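Local structure of prolyl 4-hydroxylase (Phytophthora capsici LT1534, 6IUQ) at residues F44-G47 and W48-L52; E109-A112 and L113-T117. The protein probably hydroxylates proline residues at the 4-position, as an iron(II)-dependent member of the 2-oxoglutarate oxygenase superfamily built on a double-stranded beta-helix core. All blocks are in the same frame, centred on the assembly; numbering follows the deposited sequence.

Interaction 1: residues F44-G47 and W48-L52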
ATOM      1  N   PHE A  44      -1.360  11.691  13.063  1.00 22.32           N
ATOM      2  CA  PHE A  44      -0.514  12.868  13.260  1.00 23.92           C
ATOM      3  C   PHE A  44      -1.190  13.930  14.122  1.00 28.05           C
ATOM      4  O   PHE A  44      -0.517  14.768  14.731  1.00 28.07           O
ATOM      5  CB  PHE A  44      -0.113  13.491  11.913  1.00 24.76           C
ATOM      6  CG  PHE A  44       0.860  12.663  11.124  1.00 22.45           C
ATOM      7  CD1 PHE A  44       0.427  11.563  10.400  1.00 24.06           C
ATOM      8  CD2 PHE A  44       2.215  12.979  11.116  1.00 25.80           C
ATOM      9  CE1 PHE A  44       1.340  10.774   9.669  1.00 28.17           C
ATOM     10  CE2 PHE A  44       3.144  12.205  10.387  1.00 24.78           C
ATOM     11  CZ  PHE A  44       2.703  11.101   9.664  1.00 25.13           C
ATOM     12  N   GLY A  45      -2.518  13.892  14.173  1.00 25.02           N
ATOM     13  CA  GLY A  45      -3.279  14.953  14.802  1.00 25.72           C
ATOM     14  C   GLY A  45      -3.754  15.902  13.719  1.00 30.74           C
ATOM     15  O   GLY A  45      -3.124  16.036  12.664  1.00 27.78           O
ATOM     16  N   HIS A  46      -4.865  16.572  13.975  1.00 29.44           N
ATOM     17  CA  HIS A  46      -5.545  17.316  12.935  1.00 28.94           C
ATOM     18  C   HIS A  46      -4.769  18.525  12.430  1.00 28.48           C
ATOM     19  O   HIS A  46      -4.758  18.805  11.226  1.00 28.38           O
ATOM     20  CB  HIS A  46      -6.925  17.767  13.426  1.00 33.88           C
ATOM     21  CG  HIS A  46      -7.741  18.426  12.363  1.00 32.07           C
ATOM     22  ND1 HIS A  46      -7.751  19.790  12.174  1.00 36.25           N
ATOM     23  CD2 HIS A  46      -8.523  17.903  11.390  1.00 43.86           C
ATOM     24  CE1 HIS A  46      -8.530  20.082  11.148  1.00 43.04           C
ATOM     25  NE2 HIS A  46      -9.010  18.955  10.654  1.00 48.31           N
ATOM     26  N   GLY A  47      -4.124  19.249  13.337  1.00 26.56           N
ATOM     27  CA  GLY A  47      -3.372  20.430  12.940  1.00 24.35           C
ATOM     28  C   GLY A  47      -2.221  20.042  12.034  1.00 25.06           C
ATOM     29  O   GLY A  47      -2.052  20.595  10.948  1.00 24.36           O
ATOM     30  N   TRP A  48      -1.444  19.061  12.481  1.00 24.75           N
ATOM     31  CA  TRP A  48      -0.253  18.615  11.763  1.00 24.77           C
ATOM     32  C   TRP A  48      -0.618  18.032  10.389  1.00 25.58           C
ATOM     33  O   TRP A  48      -0.021  18.408   9.378  1.00 23.16           O
ATOM     34  CB  TRP A  48       0.515  17.608  12.624  1.00 23.65           C
ATOM     35  CG  TRP A  48       1.908  17.271  12.154  1.00 27.49           C
ATOM     36  CD1 TRP A  48       2.612  17.866  11.143  1.00 22.66           C
ATOM     37  CD2 TRP A  48       2.751  16.230  12.672  1.00 23.67           C
ATOM     38  NE1 TRP A  48       3.846  17.260  11.008  1.00 25.74           N
ATOM     39  CE2 TRP A  48       3.948  16.250  11.930  1.00 26.15           C
ATOM     40  CE3 TRP A  48       2.602  15.279  13.688  1.00 25.03           C
ATOM     41  CZ2 TRP A  48       4.993  15.365  12.178  1.00 21.50           C
ATOM     42  CZ3 TRP A  48       3.629  14.402  13.930  1.00 28.07           C
ATOM     43  CH2 TRP A  48       4.813  14.445  13.177  1.00 25.34           C
ATOM     44  N   ALA A  49      -1.611  17.148  10.341  1.00 23.07           N
ATOM     45  CA  ALA A  49      -2.137  16.667   9.061  1.00 23.37           C
ATOM     46  C   ALA A  49      -2.612  17.803   8.144  1.00 25.17           C
ATOM     47  O   ALA A  49      -2.360  17.773   6.935  1.00 27.06           O
ATOM     48  CB  ALA A  49      -3.269  15.681   9.288  1.00 23.37           C
ATOM     49  N   SER A  50      -3.288  18.801   8.701  1.00 23.86           N
ATOM     50  CA  SER A  50      -3.715  19.960   7.907  1.00 25.78           C
ATOM     51  C   SER A  50      -2.544  20.737   7.317  1.00 24.30           C
ATOM     52  O   SER A  50      -2.584  21.166   6.156  1.00 27.22           O
ATOM     53  CB  SER A  50      -4.564  20.922   8.748  1.00 29.09           C
ATOM     54  OG  SER A  50      -5.825  20.365   9.052  1.00 40.03           O
ATOM     55  N   ALA A  51      -1.525  20.954   8.141  1.00 22.61           N
ATOM     56  CA  ALA A  51      -0.299  21.618   7.704  1.00 23.09           C
ATOM     57  C   ALA A  51       0.350  20.916   6.501  1.00 23.57           C
ATOM     58  O   ALA A  51       0.755  21.570   5.547  1.00 22.27           O
ATOM     59  CB  ALA A  51       0.675  21.694   8.850  1.00 20.03           C
ATOM     60  N   LEU A  52       0.445  19.589   6.551  1.00 24.06           N
ATOM     61  CA  LEU A  52       1.059  18.815   5.470  1.00 21.09           C
ATOM     62  C   LEU A  52       0.224  18.957   4.193  1.00 30.00           C
ATOM     63  O   LEU A  52       0.778  19.128   3.098  1.00 26.49           O
ATOM     64  CB  LEU A  52       1.202  17.336   5.872  1.00 19.14           C
ATOM     65  CG  LEU A  52       2.223  17.022   6.988  1.00 23.13           C
ATOM     66  CD1 LEU A  52       2.035  15.622   7.565  1.00 16.91           C
ATOM     67  CD2 LEU A  52       3.635  17.192   6.481  1.00 13.62           C
TER
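F44 and W48 meet as a T-shaped (edge-to-face) pair at the start of helix 46-61, the edge of the phenyl ring directed at one face of the indole. Followed outward, F44 CB lies 3.7 Å from W48 CE3, CG stays close to the same atom, CD2 drops onto the six-membered ring with W48 CZ3 at 3.5 Å, and CE2 reaches W48 CH2 at 3.9 Å. The planes stand at 78°. W48 makes this possible by holding CG anti to its backbone N (chi1 -168°), which carries the indole back to F44, four residues earlier. Between the rings' residues the helix begins: G45 is the N-cap, where a CB would press on the carbonyl O of F44, and its O accepts a nearly straight bond from A49 N at 3.0 Å. H46 O is gripped twice, by S50 N and by S50 OG, each 2.9 Å away and arriving from opposite faces of the carbonyl plane. S50 OG also sits over one face of the H46 imidazole, whose nitrogens bond to E11 and E176. The first turn thus joins two chemistries: an apolar ring pair on one flank, and on another a serine hydroxyl whose hydrogen is spent on the helix's own backbone.

Interaction 2: residues E109-A112 and L113-T117; sequences ELDA and LFHST
From E109 and L110 to L113 and F114 the backbone keeps the i to i+4 bonds of an alpha-helix, L113 N to E109 O and F114 N to L110 O both measuring 2.9 Å, before the helix ends at H115 and S116 N is shared between a weak bond to A112 O and a longer one to L113 O. D111 and H115, one turn apart, carry the polar side-chain contact. D111 O accepts H115 N at 3.0 Å and, weakly, H115 ND1 at 3.2 Å. In the aspartate a chi1 of -170° sets CG opposite the backbone N and brings OD1 to the edge of the imidazole, near the ring plane and 2.9 Å from ND1; carboxylate and ring planes are turned 48° apart. Over one face of that imidazole lies F114 CD2, while the F114 ring makes a cation-pi contact with R104. S116 OG turns to E118, at the start of helix 118-126. E109 forms a salt bridge with R15. L110 and L113 both rest on L227 of strand 224-232. Helix 108-115 thus lies beside helix 46-61 on the sheet, L110 against L52 and L59, while A112 and S116 meet Y17 of helix 17-23.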
ATOM      1  N   GLU A 109       7.288  21.348   6.539  1.00 24.78           N
ATOM      2  CA  GLU A 109       6.671  20.224   7.225  1.00 24.69           C
ATOM      3  C   GLU A 109       6.851  18.941   6.417  1.00 22.14           C
ATOM      4  O   GLU A 109       7.034  17.862   6.983  1.00 17.93           O
ATOM      5  CB  GLU A 109       5.182  20.485   7.502  1.00 22.05           C
ATOM      6  CG  GLU A 109       4.923  21.701   8.381  1.00 23.09           C
ATOM      7  CD  GLU A 109       5.722  21.667   9.687  1.00 29.26           C
ATOM      8  OE1 GLU A 109       5.859  20.581  10.304  1.00 26.29           O
ATOM      9  OE2 GLU A 109       6.232  22.737  10.092  1.00 29.89           O
ATOM     10  N   LEU A 110       6.785  19.043   5.095  1.00 23.59           N
ATOM     11  CA  LEU A 110       7.020  17.856   4.275  1.00 24.42           C
ATOM     12  C   LEU A 110       8.491  17.462   4.334  1.00 26.67           C
ATOM     13  O   LEU A 110       8.808  16.278   4.318  1.00 24.70           O
ATOM     14  CB  LEU A 110       6.575  18.087   2.836  1.00 21.60           C
ATOM     15  CG  LEU A 110       5.059  18.107   2.626  1.00 28.32           C
ATOM     16  CD1 LEU A 110       4.702  18.570   1.208  1.00 24.68           C
ATOM     17  CD2 LEU A 110       4.458  16.731   2.926  1.00 17.97           C
ATOM     18  N   ASP A 111       9.386  18.448   4.433  1.00 26.61           N
ATOM     19  CA  ASP A 111      10.814  18.171   4.533  1.00 23.54           C
ATOM     20  C   ASP A 111      11.123  17.473   5.858  1.00 23.16           C
ATOM     21  O   ASP A 111      11.840  16.483   5.894  1.00 26.40           O
ATOM     22  CB  ASP A 111      11.620  19.465   4.398  1.00 29.16           C
ATOM     23  CG  ASP A 111      13.124  19.219   4.259  1.00 35.89           C
ATOM     24  OD1 ASP A 111      13.553  18.039   4.181  1.00 35.16           O
ATOM     25  OD2 ASP A 111      13.881  20.219   4.212  1.00 42.45           O
ATOM     26  N   ALA A 112      10.569  17.986   6.947  1.00 22.53           N
ATOM     27  CA  ALA A 112      10.696  17.344   8.252  1.00 23.90           C
ATOM     28  C   ALA A 112      10.090  15.941   8.268  1.00 24.23           C
ATOM     29  O   ALA A 112      10.594  15.045   8.946  1.00 22.96           O
ATOM     30  CB  ALA A 112      10.042  18.198   9.325  1.00 24.85           C
ATOM     31  N   LEU A 113       9.002  15.738   7.535  1.00 20.63           N
ATOM     32  CA  LEU A 113       8.437  14.396   7.477  1.00 23.32           C
ATOM     33  C   LEU A 113       9.397  13.501   6.709  1.00 21.32           C
ATOM     34  O   LEU A 113       9.600  12.364   7.078  1.00 15.89           O
ATOM     35  CB  LEU A 113       7.050  14.374   6.835  1.00 19.43           C
ATOM     36  CG  LEU A 113       6.414  12.971   6.841  1.00 23.61           C
ATOM     37  CD1 LEU A 113       6.501  12.319   8.225  1.00 21.96           C
ATOM     38  CD2 LEU A 113       4.968  12.998   6.364  1.00 15.29           C
ATOM     39  N   PHE A 114      10.017  14.029   5.663  1.00 21.74           N
ATOM     40  CA  PHE A 114      10.962  13.230   4.893  1.00 25.29           C
ATOM     41  C   PHE A 114      12.138  12.772   5.756  1.00 22.47           C
ATOM     42  O   PHE A 114      12.598  11.658   5.622  1.00 21.05           O
ATOM     43  CB  PHE A 114      11.485  14.004   3.684  1.00 26.84           C
ATOM     44  CG  PHE A 114      12.518  13.249   2.889  1.00 29.59           C
ATOM     45  CD1 PHE A 114      12.133  12.421   1.842  1.00 30.44           C
ATOM     46  CD2 PHE A 114      13.873  13.361   3.184  1.00 24.82           C
ATOM     47  CE1 PHE A 114      13.080  11.721   1.105  1.00 30.48           C
ATOM     48  CE2 PHE A 114      14.820  12.655   2.459  1.00 25.06           C
ATOM     49  CZ  PHE A 114      14.424  11.839   1.417  1.00 27.54           C
ATOM     50  N   HIS A 115      12.601  13.632   6.651  1.00 24.52           N
ATOM     51  CA  HIS A 115      13.766  13.345   7.479  1.00 22.36           C
ATOM     52  C   HIS A 115      13.426  12.618   8.768  1.00 23.13           C
ATOM     53  O   HIS A 115      14.303  12.128   9.474  1.00 24.35           O
ATOM     54  CB  HIS A 115      14.501  14.652   7.810  1.00 26.24           C
ATOM     55  CG  HIS A 115      15.330  15.171   6.677  1.00 31.59           C
ATOM     56  ND1 HIS A 115      15.005  16.308   5.972  1.00 35.41           N
ATOM     57  CD2 HIS A 115      16.471  14.693   6.120  1.00 26.47           C
ATOM     58  CE1 HIS A 115      15.918  16.517   5.038  1.00 34.03           C
ATOM     59  NE2 HIS A 115      16.813  15.549   5.105  1.00 28.13           N
ATOM     60  N   SER A 116      12.147  12.552   9.089  1.00 23.69           N
ATOM     61  CA  SER A 116      11.740  11.842  10.292  1.00 26.86           C
ATOM     62  C   SER A 116      12.064  10.348  10.206  1.00 26.24           C
ATOM     63  O   SER A 116      11.910   9.721   9.155  1.00 27.23           O
ATOM     64  CB  SER A 116      10.248  12.048  10.542  1.00 26.62           C
ATOM     65  OG  SER A 116       9.776  11.064  11.432  1.00 29.03           O
ATOM     66  N   THR A 117      12.530   9.781  11.311  1.00 25.08           N
ATOM     67  CA  THR A 117      12.826   8.354  11.359  1.00 28.21           C
ATOM     68  C   THR A 117      11.974   7.607  12.373  1.00 25.85           C
ATOM     69  O   THR A 117      12.307   6.469  12.739  1.00 26.38           O
ATOM     70  CB  THR A 117      14.294   8.080  11.722  1.00 31.60           C
ATOM     71  OG1 THR A 117      14.579   8.664  13.001  1.00 30.69           O
ATOM     72  CG2 THR A 117      15.219   8.629  10.665  1.00 25.27           C
TER

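Overall arrangement
Interactions 1 and 2 show how opposite ends of two helices can be finished by different means. Residues 44-52 start helix 46-61 in a largely buried setting, whereas residues 109-117 close helix 108-115 with a buried leucine flank and a more accessible polar one. Their centres lie 13 Å apart and the two meet directly: L52 CD2 packs 3.7 Å from L110 CD2, and F44 CE2 approaches L113 CD1 at 4.0 Å. Both contacts rest on the same six-stranded antiparallel sheet, F44 and L52 against L172, L110 and L113 against L227. A T-shaped pair of buried rings marks the former; aspartate and histidine where the helix runs out mark the latter.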